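Local atomic coordinates of UDP-glucose:anthocyanidin 3-O-glucosyltransferase (Clitoria ternatea, PDB entry 4REL), a protein that is a plant glycosyltransferase of the GT-B fold, built from two Rossmann-like domains that face each other across a cleft. Residues K27-I31 and F436-V440; L167-S171 and P219-Y225; A208-F214 and S232-P238. All blocks are in the same frame, centred on the assembly; numbering follows the deposited sequence.

Read from the N terminus, helix 18-31 opens contact 1 with residues 27-31 and meets its partner, residues 436-440 of the last helix, some four hundred residues later; the long loop so closed contains the other two contacts. Contact 2 starts at 167-171, a turn in the segment between helices 148-157 and 191-197, and closes on 219-225. Before it closes, contact 3 begins at 208-214, and it ends later at 232-238, so contacts 2 and 3 cross. Contact 3 builds the edge of the seven-stranded sheet, contact 2 packs a turn on helix 220-229, which links the two strands of contact 3, and contact 1 touches contact 3 on the opposite sheet face.

Contact 1 (K27-I31 and F436-V440); sequences KLAHI and FNTLV
Leu28 and Phe436 stand at the centre of a helix-helix packing in which the C-terminal helix of this GT-B enzyme returns to the N-terminal Rossmann-like domain. The short helical segments cross at -69°, with axes 11.1 Å apart at closest approach, so the contact is carried mostly by side chains, with one backbone carbonyl, that of Lys27, at the Phe436 ring.

The apolar contacts come first. CD2 of Leu28 is the shared point: it lies 3.6 Å from CE1 of Phe436, obliquely to the ring, 3.8 Å from CG2 of Val440 and 4.0 Å from CD2 of Leu439. A chi1 of -66° sets the CG of Leu28 beside the backbone N, and CD2, not the trans CD1, faces Phe436; the two side chains run past each other in opposite directions. Ile31, one turn on, uses two branches. CG2 meets CG2 of Val440 at 3.7 Å, while CD1 comes to the ring edge, 3.8 Å from CE2 of Phe436. The root of the lysine chain also touches the ring, CB of Lys27 being 3.8 Å from CE1 of Phe436. Within its own helix, the phenylalanine ring has CG2 of Val440 over one face, offset toward the rim; that methyl and the aliphatic groups of the other helix hem in the ring together.

Beyond the pair, Leu28 packs on Phe37 of strand 36-42 and Leu439 on Leu234 of the edge strand 233-235, so both helices also lie against the N-terminal sheet.

No hydrogen bond joins the segments. The ammonium end of Lys27 leads away from helix 431-445, to a hydrogen bond with the carbonyl O of Leu239. Its own carbonyl O accepts the helical bond from Ile31 N and rests in the plane of the Phe436 ring, at the edge, 3.7 Å from CZ.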
loop_
_atom_site.group_PDB
_atom_site.type_symbol
_atom_site.label_atom_id
_atom_site.label_comp_id
_atom_site.label_asym_id
_atom_site.label_seq_id
_atom_site.Cartn_x
_atom_site.Cartn_y
_atom_site.Cartn_z
ATOM N N LYS A 27 -0.611 -3.912 17.277
ATOM C CA LYS A 27 -1.976 -4.068 17.800
ATOM C C LYS A 27 -2.143 -5.427 18.465
ATOM O O LYS A 27 -2.731 -5.535 19.540
ATOM C CB LYS A 27 -3.016 -3.922 16.685
ATOM C CG LYS A 27 -3.130 -2.509 16.102
ATOM C CD LYS A 27 -4.018 -2.501 14.852
ATOM C CE LYS A 27 -3.907 -1.172 14.115
ATOM N NZ LYS A 27 -4.765 -1.171 12.891
ATOM N N LEU A 28 -1.644 -6.466 17.800
ATOM C CA LEU A 28 -1.737 -7.827 18.337
ATOM C C LEU A 28 -0.919 -7.971 19.621
ATOM O O LEU A 28 -1.346 -8.636 20.566
ATOM C CB LEU A 28 -1.250 -8.849 17.303
ATOM C CG LEU A 28 -2.118 -8.957 16.045
ATOM C CD1 LEU A 28 -1.431 -9.840 14.999
ATOM C CD2 LEU A 28 -3.503 -9.500 16.380
ATOM N N ALA A 29 0.269 -7.372 19.643
ATOM C CA ALA A 29 1.134 -7.467 20.817
ATOM C C ALA A 29 0.531 -6.737 22.017
ATOM O O ALA A 29 0.704 -7.152 23.165
ATOM C CB ALA A 29 2.514 -6.928 20.506
ATOM N N HIS A 30 -0.171 -5.638 21.761
ATOM C CA HIS A 30 -0.769 -4.865 22.846
ATOM C C HIS A 30 -1.927 -5.617 23.503
ATOM O O HIS A 30 -2.106 -5.574 24.730
ATOM C CB HIS A 30 -1.247 -3.507 22.324
ATOM C CG HIS A 30 -1.660 -2.555 23.402
ATOM N ND1 HIS A 30 -2.979 -2.308 23.710
ATOM C CD2 HIS A 30 -0.926 -1.786 24.240
ATOM C CE1 HIS A 30 -3.042 -1.429 24.693
ATOM N NE2 HIS A 30 -1.810 -1.097 25.034
ATOM N N ILE A 31 -2.711 -6.313 22.691
ATOM C CA ILE A 31 -3.880 -7.019 23.212
ATOM C C ILE A 31 -3.513 -8.375 23.810
ATOM O O ILE A 31 -4.243 -8.918 24.647
ATOM C CB ILE A 31 -5.001 -7.157 22.139
ATOM C CG1 ILE A 31 -6.352 -7.437 22.812
ATOM C CG2 ILE A 31 -4.657 -8.229 21.116
ATOM C CD1 ILE A 31 -7.555 -7.105 21.933
ATOM N N PHE A 436 -10.747 -8.462 13.865
ATOM C CA PHE A 436 -9.538 -8.374 14.670
ATOM C C PHE A 436 -9.617 -9.372 15.816
ATOM O O PHE A 436 -8.643 -10.066 16.119
ATOM C CB PHE A 436 -9.327 -6.964 15.218
ATOM C CG PHE A 436 -8.080 -6.824 16.056
ATOM C CD1 PHE A 436 -6.835 -6.718 15.457
ATOM C CD2 PHE A 436 -8.158 -6.795 17.436
ATOM C CE1 PHE A 436 -5.680 -6.587 16.229
ATOM C CE2 PHE A 436 -7.005 -6.664 18.213
ATOM C CZ PHE A 436 -5.770 -6.560 17.604
ATOM N N ASN A 437 -10.774 -9.459 16.463
ATOM C CA ASN A 437 -10.950 -10.419 17.544
ATOM C C ASN A 437 -10.787 -11.847 17.035
ATOM O O ASN A 437 -10.202 -12.689 17.702
ATOM C CB ASN A 437 -12.309 -10.232 18.234
ATOM C CG ASN A 437 -12.380 -8.953 19.047
ATOM O OD1 ASN A 437 -11.383 -8.508 19.612
ATOM N ND2 ASN A 437 -13.567 -8.354 19.108
ATOM N N THR A 438 -11.290 -12.105 15.831
ATOM C CA THR A 438 -11.154 -13.428 15.234
ATOM C C THR A 438 -9.684 -13.784 15.044
ATOM O O THR A 438 -9.259 -14.909 15.345
ATOM C CB THR A 438 -11.886 -13.494 13.878
ATOM O OG1 THR A 438 -13.289 -13.348 14.113
ATOM C CG2 THR A 438 -11.634 -14.824 13.183
ATOM N N LEU A 439 -8.912 -12.811 14.567
ATOM C CA LEU A 439 -7.481 -12.983 14.362
ATOM C C LEU A 439 -6.766 -13.248 15.681
ATOM O O LEU A 439 -5.939 -14.153 15.776
ATOM C CB LEU A 439 -6.892 -11.754 13.657
ATOM C CG LEU A 439 -5.376 -11.698 13.463
ATOM C CD1 LEU A 439 -4.881 -12.913 12.690
ATOM C CD2 LEU A 439 -4.975 -10.398 12.743
ATOM N N VAL A 440 -7.103 -12.473 16.704
ATOM C CA VAL A 440 -6.523 -12.677 18.023
ATOM C C VAL A 440 -6.768 -14.102 18.528
ATOM O O VAL A 440 -5.868 -14.740 19.078
ATOM C CB VAL A 440 -7.048 -11.627 19.018
ATOM C CG1 VAL A 440 -6.685 -12.005 20.442
ATOM C CG2 VAL A 440 -6.495 -10.236 18.652
#

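Contact 2 (L167-S171 and P219-Y225)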
loop_
_atom_site.group_PDB
_atom_site.type_symbol
_atom_site.label_atom_id
_atom_site.label_comp_id
_atom_site.label_asym_id
_atom_site.label_seq_id
_atom_site.Cartn_x
_atom_site.Cartn_y
_atom_site.Cartn_z
ATOM N N LEU A 167 -14.717 -11.141 -13.347
ATOM C CA LEU A 167 -14.365 -10.949 -11.940
ATOM C C LEU A 167 -15.578 -10.407 -11.206
ATOM O O LEU A 167 -15.965 -9.255 -11.417
ATOM C CB LEU A 167 -13.213 -9.943 -11.807
ATOM C CG LEU A 167 -11.911 -10.200 -12.564
ATOM C CD1 LEU A 167 -10.969 -9.007 -12.405
ATOM C CD2 LEU A 167 -11.239 -11.489 -12.076
ATOM N N PRO A 168 -16.187 -11.225 -10.330
ATOM C CA PRO A 168 -17.379 -10.745 -9.621
ATOM C C PRO A 168 -17.113 -9.468 -8.819
ATOM O O PRO A 168 -16.127 -9.376 -8.076
ATOM C CB PRO A 168 -17.730 -11.922 -8.699
ATOM C CG PRO A 168 -17.231 -13.120 -9.454
ATOM C CD PRO A 168 -15.921 -12.649 -10.058
ATOM N N GLY A 169 -17.979 -8.477 -9.011
ATOM C CA GLY A 169 -17.889 -7.214 -8.299
ATOM C C GLY A 169 -16.903 -6.230 -8.908
ATOM O O GLY A 169 -16.839 -5.066 -8.499
ATOM N N LEU A 170 -16.118 -6.699 -9.873
ATOM C CA LEU A 170 -15.024 -5.895 -10.411
ATOM C C LEU A 170 -15.120 -5.724 -11.921
ATOM O O LEU A 170 -14.103 -5.620 -12.611
ATOM C CB LEU A 170 -13.666 -6.501 -10.024
ATOM C CG LEU A 170 -13.373 -6.526 -8.517
ATOM C CD1 LEU A 170 -12.053 -7.237 -8.251
ATOM C CD2 LEU A 170 -13.363 -5.115 -7.947
ATOM N N SER A 171 -16.347 -5.675 -12.428
ATOM C CA SER A 171 -16.581 -5.518 -13.865
ATOM C C SER A 171 -16.129 -4.154 -14.403
ATOM O O SER A 171 -15.993 -3.978 -15.612
ATOM C CB SER A 171 -18.058 -5.765 -14.210
ATOM O OG SER A 171 -18.899 -4.764 -13.658
ATOM N N PRO A 219 -16.273 -3.792 -3.050
ATOM C CA PRO A 219 -17.554 -4.251 -3.599
ATOM C C PRO A 219 -17.974 -5.539 -2.906
ATOM O O PRO A 219 -17.151 -6.455 -2.797
ATOM C CB PRO A 219 -17.229 -4.522 -5.063
ATOM C CG PRO A 219 -16.039 -3.631 -5.354
ATOM C CD PRO A 219 -15.237 -3.650 -4.089
ATOM N N PRO A 220 -19.216 -5.594 -2.394
ATOM C CA PRO A 220 -19.680 -6.764 -1.637
ATOM C C PRO A 220 -19.540 -8.084 -2.408
ATOM O O PRO A 220 -19.240 -9.112 -1.795
ATOM C CB PRO A 220 -21.154 -6.444 -1.370
ATOM C CG PRO A 220 -21.219 -4.952 -1.383
ATOM C CD PRO A 220 -20.203 -4.498 -2.394
ATOM N N LEU A 221 -19.745 -8.063 -3.725
ATOM C CA LEU A 221 -19.558 -9.275 -4.532
ATOM C C LEU A 221 -18.103 -9.718 -4.604
ATOM O O LEU A 221 -17.815 -10.915 -4.620
ATOM C CB LEU A 221 -20.104 -9.089 -5.951
ATOM C CG LEU A 221 -21.495 -9.658 -6.200
ATOM C CD1 LEU A 221 -22.519 -9.009 -5.282
ATOM C CD2 LEU A 221 -21.882 -9.484 -7.663
ATOM N N PHE A 222 -17.183 -8.757 -4.675
ATOM C CA PHE A 222 -15.770 -9.090 -4.599
ATOM C C PHE A 222 -15.469 -9.761 -3.261
ATOM O O PHE A 222 -14.730 -10.749 -3.205
ATOM C CB PHE A 222 -14.882 -7.849 -4.795
ATOM C CG PHE A 222 -13.514 -7.995 -4.204
ATOM C CD1 PHE A 222 -12.519 -8.687 -4.877
ATOM C CD2 PHE A 222 -13.219 -7.445 -2.959
ATOM C CE1 PHE A 222 -11.243 -8.833 -4.304
ATOM C CE2 PHE A 222 -11.963 -7.588 -2.397
ATOM C CZ PHE A 222 -10.977 -8.284 -3.070
ATOM N N VAL A 223 -16.038 -9.226 -2.180
ATOM C CA VAL A 223 -15.766 -9.768 -0.859
ATOM C C VAL A 223 -16.294 -11.191 -0.793
ATOM O O VAL A 223 -15.591 -12.087 -0.329
ATOM C CB VAL A 223 -16.379 -8.905 0.258
ATOM C CG1 VAL A 223 -16.189 -9.568 1.617
ATOM C CG2 VAL A 223 -15.756 -7.505 0.247
ATOM N N LYS A 224 -17.516 -11.402 -1.288
ATOM C CA LYS A 224 -18.093 -12.749 -1.323
ATOM C C LYS A 224 -17.259 -13.692 -2.174
ATOM O O LYS A 224 -17.015 -14.827 -1.784
ATOM C CB LYS A 224 -19.537 -12.733 -1.830
ATOM C CG LYS A 224 -20.527 -12.212 -0.815
ATOM C CD LYS A 224 -21.953 -12.430 -1.298
ATOM C CE LYS A 224 -22.956 -12.041 -0.222
ATOM N NZ LYS A 224 -24.353 -12.354 -0.630
ATOM N N TYR A 225 -16.816 -13.218 -3.333
ATOM C CA TYR A 225 -15.952 -14.027 -4.185
ATOM C C TYR A 225 -14.681 -14.466 -3.449
ATOM O O TYR A 225 -14.302 -15.639 -3.494
ATOM C CB TYR A 225 -15.604 -13.273 -5.475
ATOM C CG TYR A 225 -14.663 -14.020 -6.397
ATOM C CD1 TYR A 225 -15.128 -15.044 -7.211
ATOM C CD2 TYR A 225 -13.314 -13.689 -6.462
ATOM C CE1 TYR A 225 -14.271 -15.720 -8.067
ATOM C CE2 TYR A 225 -12.448 -14.362 -7.313
ATOM C CZ TYR A 225 -12.935 -15.375 -8.108
ATOM O OH TYR A 225 -12.095 -16.043 -8.956
#
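Gly169 and Leu221 bring two backbones together where a type II beta turn, Leu167 to Leu170, rests on the first turns of helix 220-229, the helix of a beta-alpha-beta unit in the N-terminal Rossmann-like domain. Their CA atoms are 4.6 Å apart. Such proximity is possible because Gly169, at the third position of the turn with phi 82°, presents bare CA to the helix.

The tight part is centred on this turn. The carbonyl O of Pro168 meets the CA of Phe222 at 3.5 Å in a bent CA-H...O contact, and the carbonyl O of Gly169 lies equally near, 3.5 Å, to CB of Pro219, the N-cap residue. On the inner side, Leu170 splits its methyls between two partners: CD1 reaches CD1 of Phe222 at 3.7 Å, obliquely to the ring, and CD2 lies 4.0 Å from CG of Pro219, the two side chains crossing at about a right angle. Leu170 and Phe222 are both buried; Leu170 also packs on Cys140, and Phe222 on Ser143 and Tyr235.

Pro168 is held as closely. Tyr225 has its CG opposite the backbone N (chi1 178°), which carries the ring toward Pro168, so that it turns a face to the pyrrolidine ring. CG of Pro168 is 3.6 Å from CD1 of Tyr225, and CD makes a CH-pi contact over that face, offset toward the rim, 4.1 Å from the Tyr225 centroid and 21° off the normal. The phenol OH is hydrogen-bonded to ND2 of Asn147, which helps fix the ring. Van der Waals packing and these two C-H contacts thus hold the segments, without a conventional hydrogen bond.

The loose edge is Leu221. It is exposed, its branched end leads away from the turn, and it gives the turn chiefly its CB, 3.7 Å from CA of Gly169.

Contact 3 (A208-F214 and S232-P238); sequences AVVVNFF and SLLYVVP
The carbonyl O of Val211 receives one ordinary hydrogen bond, from Val236 N at 3.1 Å, with a weak one from Phe213 N, which closes an inverse gamma turn centred on Asn212, and a CA-H...O contact from Tyr235 CA. One step back, Val211 N bonds to Leu234 O at 2.7 Å, nearly straight (169° at H), and Leu234 N and Val209 N continue the parallel ladder.

Side chains sort by sheet face. Val211 and Tyr235 point the same way, CB of Val211 lying over the phenol ring, 4.1 Å from the Tyr235 centroid; CG2 of Val211 meets CD1 of Leu233 at 3.6 Å. This face packs on helix 220-229, and Tyr235 OH bonds to Asp218. Val210 and Leu234 face the other way, Leu234 against helix 431-445.

Past the strands, a chi1 of -47° sets the CG of Phe214 beside its backbone N and turns the ring toward Pro238, whose CD lies over it, 4.0 Å from the centroid. Two waters tie Asn212 in: one joins OD1 to Val236 O, the other ND2 to Pro238 O. Strand 208-211, helix 220-229 and strand 233-235 form a beta-alpha-beta crossover at the sheet edge, the repeating unit of Rossmann-like domains in the GT-B fold.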
loop_
_atom_site.group_PDB
_atom_site.type_symbol
_atom_site.label_atom_id
_atom_site.label_comp_id
_atom_site.label_asym_id
_atom_site.label_seq_id
_atom_site.Cartn_x
_atom_site.Cartn_y
_atom_site.Cartn_z
ATOM N N ALA A 208 -5.819 -17.919 7.446
ATOM C CA ALA A 208 -6.597 -16.708 7.216
ATOM C C ALA A 208 -5.805 -15.744 6.340
ATOM O O ALA A 208 -4.566 -15.763 6.337
ATOM C CB ALA A 208 -6.968 -16.042 8.545
ATOM N N VAL A 209 -6.515 -14.918 5.580
ATOM C CA VAL A 209 -5.887 -13.830 4.854
ATOM C C VAL A 209 -6.379 -12.544 5.505
ATOM O O VAL A 209 -7.593 -12.334 5.646
ATOM C CB VAL A 209 -6.248 -13.845 3.346
ATOM C CG1 VAL A 209 -5.706 -12.600 2.659
ATOM C CG2 VAL A 209 -5.693 -15.097 2.675
ATOM N N VAL A 210 -5.440 -11.704 5.932
ATOM C CA VAL A 210 -5.771 -10.456 6.620
ATOM C C VAL A 210 -5.567 -9.281 5.661
ATOM O O VAL A 210 -4.449 -9.042 5.187
ATOM C CB VAL A 210 -4.890 -10.269 7.868
ATOM C CG1 VAL A 210 -5.150 -8.900 8.515
ATOM C CG2 VAL A 210 -5.178 -11.371 8.878
ATOM N N VAL A 211 -6.652 -8.562 5.365
ATOM C CA VAL A 211 -6.595 -7.458 4.414
ATOM C C VAL A 211 -6.492 -6.140 5.171
ATOM O O VAL A 211 -7.276 -5.877 6.079
ATOM C CB VAL A 211 -7.833 -7.424 3.484
ATOM C CG1 VAL A 211 -7.748 -6.220 2.552
ATOM C CG2 VAL A 211 -7.938 -8.708 2.671
ATOM N N ASN A 212 -5.529 -5.313 4.772
ATOM C CA ASN A 212 -5.234 -4.047 5.437
ATOM C C ASN A 212 -6.124 -2.945 4.865
ATOM O O ASN A 212 -5.636 -1.981 4.281
ATOM C CB ASN A 212 -3.765 -3.687 5.183
ATOM C CG ASN A 212 -3.236 -2.645 6.146
ATOM O OD1 ASN A 212 -3.494 -2.711 7.354
ATOM N ND2 ASN A 212 -2.493 -1.666 5.617
ATOM N N PHE A 213 -7.433 -3.085 5.025
ATOM C CA PHE A 213 -8.357 -2.129 4.426
ATOM C C PHE A 213 -9.719 -2.161 5.119
ATOM O O PHE A 213 -9.888 -2.802 6.152
ATOM C CB PHE A 213 -8.501 -2.425 2.927
ATOM C CG PHE A 213 -8.981 -1.248 2.125
ATOM C CD1 PHE A 213 -8.285 -0.049 2.155
ATOM C CD2 PHE A 213 -10.122 -1.343 1.345
ATOM C CE1 PHE A 213 -8.715 1.049 1.422
ATOM C CE2 PHE A 213 -10.570 -0.250 0.615
ATOM C CZ PHE A 213 -9.866 0.945 0.649
ATOM N N PHE A 214 -10.683 -1.458 4.536
ATOM C CA PHE A 214 -12.022 -1.341 5.097
ATOM C C PHE A 214 -12.982 -2.186 4.266
ATOM O O PHE A 214 -13.233 -1.877 3.102
ATOM C CB PHE A 214 -12.467 0.130 5.049
ATOM C CG PHE A 214 -11.425 1.109 5.548
ATOM C CD1 PHE A 214 -11.206 1.278 6.909
ATOM C CD2 PHE A 214 -10.688 1.875 4.655
ATOM C CE1 PHE A 214 -10.250 2.181 7.366
ATOM C CE2 PHE A 214 -9.735 2.783 5.102
ATOM C CZ PHE A 214 -9.516 2.933 6.461
ATOM N N SER A 232 -10.412 -18.186 5.323
ATOM C CA SER A 232 -10.958 -17.105 6.139
ATOM C C SER A 232 -10.455 -15.777 5.599
ATOM O O SER A 232 -9.266 -15.639 5.304
ATOM C CB SER A 232 -10.528 -17.273 7.600
ATOM O OG SER A 232 -11.036 -16.225 8.404
ATOM N N LEU A 233 -11.359 -14.813 5.435
ATOM C CA LEU A 233 -10.981 -13.482 4.986
ATOM C C LEU A 233 -11.289 -12.503 6.093
ATOM O O LEU A 233 -12.448 -12.363 6.487
ATOM C CB LEU A 233 -11.772 -13.085 3.736
ATOM C CG LEU A 233 -11.519 -11.689 3.156
ATOM C CD1 LEU A 233 -10.104 -11.560 2.571
ATOM C CD2 LEU A 233 -12.564 -11.386 2.083
ATOM N N LEU A 234 -10.257 -11.829 6.595
ATOM C CA LEU A 234 -10.413 -10.914 7.721
ATOM C C LEU A 234 -9.907 -9.531 7.333
ATOM O O LEU A 234 -8.840 -9.404 6.715
ATOM C CB LEU A 234 -9.623 -11.431 8.934
ATOM C CG LEU A 234 -9.944 -12.831 9.469
ATOM C CD1 LEU A 234 -8.929 -13.272 10.551
ATOM C CD2 LEU A 234 -11.360 -12.867 10.018
ATOM N N TYR A 235 -10.668 -8.496 7.681
ATOM C CA TYR A 235 -10.226 -7.125 7.443
ATOM C C TYR A 235 -9.854 -6.494 8.781
ATOM O O TYR A 235 -10.658 -6.483 9.713
ATOM C CB TYR A 235 -11.328 -6.291 6.781
ATOM C CG TYR A 235 -11.580 -6.560 5.313
ATOM C CD1 TYR A 235 -11.176 -5.653 4.339
ATOM C CD2 TYR A 235 -12.243 -7.710 4.903
ATOM C CE1 TYR A 235 -11.421 -5.894 2.985
ATOM C CE2 TYR A 235 -12.492 -7.955 3.562
ATOM C CZ TYR A 235 -12.076 -7.047 2.612
ATOM O OH TYR A 235 -12.341 -7.305 1.290
ATOM N N VAL A 236 -8.630 -5.992 8.881
ATOM C CA VAL A 236 -8.207 -5.251 10.060
ATOM C C VAL A 236 -7.901 -3.820 9.641
ATOM O O VAL A 236 -7.192 -3.590 8.657
ATOM C CB VAL A 236 -6.992 -5.903 10.727
ATOM C CG1 VAL A 236 -6.499 -5.057 11.903
ATOM C CG2 VAL A 236 -7.364 -7.298 11.200
ATOM N N VAL A 237 -8.475 -2.874 10.381
ATOM C CA VAL A 237 -8.398 -1.455 10.055
ATOM C C VAL A 237 -6.944 -1.026 9.901
ATOM O O VAL A 237 -6.128 -1.250 10.801
ATOM C CB VAL A 237 -9.095 -0.610 11.149
ATOM C CG1 VAL A 237 -8.700 0.851 11.054
ATOM C CG2 VAL A 237 -10.606 -0.763 11.043
ATOM N N PRO A 238 -6.615 -0.406 8.759
ATOM C CA PRO A 238 -5.233 -0.038 8.412
ATOM C C PRO A 238 -4.711 1.202 9.125
ATOM O O PRO A 238 -3.518 1.486 9.023
ATOM C CB PRO A 238 -5.320 0.253 6.905
ATOM C CG PRO A 238 -6.747 0.653 6.688
ATOM C CD PRO A 238 -7.537 -0.214 7.623
HETATM O O HOH W 1 -1.604 0.547 7.200
HETATM O O HOH W 2 -4.480 -4.428 9.021
#